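Local coordinates for protein fatty acyl CoA synthetase FADD13 (FATTY-ACYL-CoA SYNTHETASE) (Mycobacterium tuberculosis, PDB 3R44) that is a fatty acyl-CoA synthetase of the ANL superfamily of AMP-binding enzymes, at residues W20-R25 / A47-L52. Sequence-based numbering, arbitrary orientation.
Sequences WMLRQR and AQMNAL
Arg23 and Asn50 mark where helix segments 20-25 and 47-52 come nearest, their CA atoms 5.8 Å apart. The short axes approach to 8.9 Å and run nearly antiparallel, at 150° between their N-to-C directions. Leu22, Met49 and Asn50, all buried in the protein, meet across the pair, with Arg23 partly exposed beside them.

Leu22 and Asn50 run alongside each other with opposite sense. CD2 of Leu22 lies 3.8 Å from CA of Asn50, so the leucine reaches the backbone of the facing helix. The other methyl, Leu22 CD1, meets Met49 CE at 3.4 Å, a close approach for two methyl carbons; these two side chains lie roughly perpendicular, and a bend at the end of the methionine chain swings its methyl toward the leucine. Tyr86, on helix 79-91, touches both residues and extends this apolar patch.

Asn50 supplies the polar half. With CG anti to the backbone N (chi1 -172°), its amide is carried across to the first helix, where Asn50 OD1 rests 3.4 Å from Arg23 CA. Although Arg23 N is 3.5 Å from Asn50 OD1, the poor angle excludes a hydrogen bond. The amide instead bonds to residues beyond the pair: OD1 accepts from Lys90 NZ and ND2 donates to Glu162 OE2, which together fix its rotation. Asn50 ND2 also lies 3.8 Å from Arg23 CG, beside the arginine's aliphatic stem, and the guanidinium plane stands 85° from the amide. Past that stem, Arg23 NE forms a long, weak ion pair with Glu162.

No hydrogen bond joins the two segments directly; in this antiparallel helix pair of the AMP-binding region, helices 18-28 and 46-62 pack against each other, and the chain between them forms the antiparallel strands 33-37 and 42-45 at one edge of the mixed sheet.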
# COMPACT_ATOMS: atom_id res chain seq x y z
N TRP A 20 -13.90 -16.72 9.55
CA TRP A 20 -15.04 -17.61 9.24
C TRP A 20 -15.27 -17.62 7.76
O TRP A 20 -15.63 -18.66 7.14
CB TRP A 20 -16.34 -17.16 9.99
CG TRP A 20 -17.33 -18.23 10.05
CD1 TRP A 20 -18.52 -18.28 9.41
CD2 TRP A 20 -17.21 -19.44 10.80
NE1 TRP A 20 -19.15 -19.46 9.70
CE2 TRP A 20 -18.37 -20.19 10.56
CE3 TRP A 20 -16.23 -19.96 11.67
CZ2 TRP A 20 -18.60 -21.44 11.18
CZ3 TRP A 20 -16.46 -21.21 12.29
CH2 TRP A 20 -17.64 -21.92 12.04
N MET A 21 -15.00 -16.47 7.14
CA MET A 21 -15.06 -16.42 5.68
C MET A 21 -14.14 -17.44 5.03
O MET A 21 -14.51 -18.09 4.01
CB MET A 21 -14.83 -15.01 5.12
CG MET A 21 -15.09 -14.92 3.66
SD MET A 21 -14.67 -13.31 2.94
CE MET A 21 -12.86 -13.50 3.09
N LEU A 22 -12.94 -17.57 5.52
CA LEU A 22 -12.05 -18.59 5.01
C LEU A 22 -12.67 -19.98 5.18
O LEU A 22 -12.55 -20.83 4.27
CB LEU A 22 -10.70 -18.53 5.72
CG LEU A 22 -9.68 -19.62 5.41
CD1 LEU A 22 -9.28 -19.49 3.83
CD2 LEU A 22 -8.41 -19.64 6.31
N ARG A 23 -13.25 -20.24 6.33
CA ARG A 23 -13.90 -21.53 6.57
C ARG A 23 -15.01 -21.78 5.55
O ARG A 23 -15.19 -22.89 5.07
CB ARG A 23 -14.40 -21.66 8.00
CG ARG A 23 -14.93 -23.00 8.28
CD ARG A 23 -15.91 -22.96 9.39
NE ARG A 23 -16.21 -24.33 9.85
CZ ARG A 23 -17.30 -25.01 9.52
NH1 ARG A 23 -18.22 -24.48 8.70
NH2 ARG A 23 -17.47 -26.24 10.02
N GLN A 24 -15.75 -20.74 5.21
CA GLN A 24 -16.83 -20.85 4.24
C GLN A 24 -16.27 -21.13 2.85
O GLN A 24 -16.81 -21.97 2.13
CB GLN A 24 -17.69 -19.63 4.27
CG GLN A 24 -18.52 -19.53 5.53
CD GLN A 24 -19.29 -18.25 5.65
OE1 GLN A 24 -18.90 -17.23 5.12
NE2 GLN A 24 -20.42 -18.30 6.36
N ARG A 25 -15.13 -20.52 2.51
CA ARG A 25 -14.48 -20.82 1.19
C ARG A 25 -14.00 -22.26 1.20
O ARG A 25 -14.16 -22.98 0.22
CB ARG A 25 -13.39 -19.83 0.85
CG ARG A 25 -12.59 -20.19 -0.40
CD ARG A 25 -13.37 -20.44 -1.66
NE ARG A 25 -14.09 -19.28 -2.09
CZ ARG A 25 -15.01 -19.28 -3.02
NH1 ARG A 25 -15.34 -20.41 -3.60
NH2 ARG A 25 -15.61 -18.16 -3.36
N ALA A 47 -9.26 -26.27 2.07
CA ALA A 47 -9.47 -27.06 3.31
C ALA A 47 -8.17 -27.12 4.15
O ALA A 47 -8.20 -26.97 5.39
CB ALA A 47 -9.99 -28.47 3.00
N GLN A 48 -7.03 -27.31 3.50
CA GLN A 48 -5.74 -27.32 4.25
C GLN A 48 -5.38 -25.96 4.82
O GLN A 48 -4.89 -25.86 5.96
CB GLN A 48 -4.57 -27.82 3.41
CG GLN A 48 -4.82 -29.23 2.90
CD GLN A 48 -3.78 -29.67 1.88
OE1 GLN A 48 -3.52 -28.99 0.86
NE2 GLN A 48 -3.21 -30.83 2.13
N MET A 49 -5.67 -24.90 4.07
CA MET A 49 -5.36 -23.60 4.56
C MET A 49 -6.23 -23.30 5.81
O MET A 49 -5.73 -22.72 6.78
CB MET A 49 -5.61 -22.55 3.49
CG MET A 49 -5.08 -21.21 3.94
SD MET A 49 -4.67 -20.22 2.52
CE MET A 49 -6.18 -19.34 2.37
N ASN A 50 -7.53 -23.61 5.73
CA ASN A 50 -8.41 -23.40 6.87
C ASN A 50 -7.89 -24.20 8.09
O ASN A 50 -7.84 -23.68 9.23
CB ASN A 50 -9.88 -23.76 6.58
CG ASN A 50 -10.78 -23.34 7.69
OD1 ASN A 50 -10.87 -22.14 8.02
ND2 ASN A 50 -11.35 -24.31 8.39
N ALA A 51 -7.46 -25.45 7.87
CA ALA A 51 -6.92 -26.27 8.96
C ALA A 51 -5.65 -25.67 9.55
O ALA A 51 -5.48 -25.62 10.74
CB ALA A 51 -6.68 -27.69 8.50
N LEU A 52 -4.79 -25.11 8.73
CA LEU A 52 -3.60 -24.48 9.27
C LEU A 52 -3.95 -23.19 10.03
O LEU A 52 -3.31 -22.86 11.02
CB LEU A 52 -2.61 -24.12 8.17
CG LEU A 52 -1.29 -23.51 8.59
CD1 LEU A 52 -0.54 -24.36 9.57
CD2 LEU A 52 -0.39 -23.37 7.32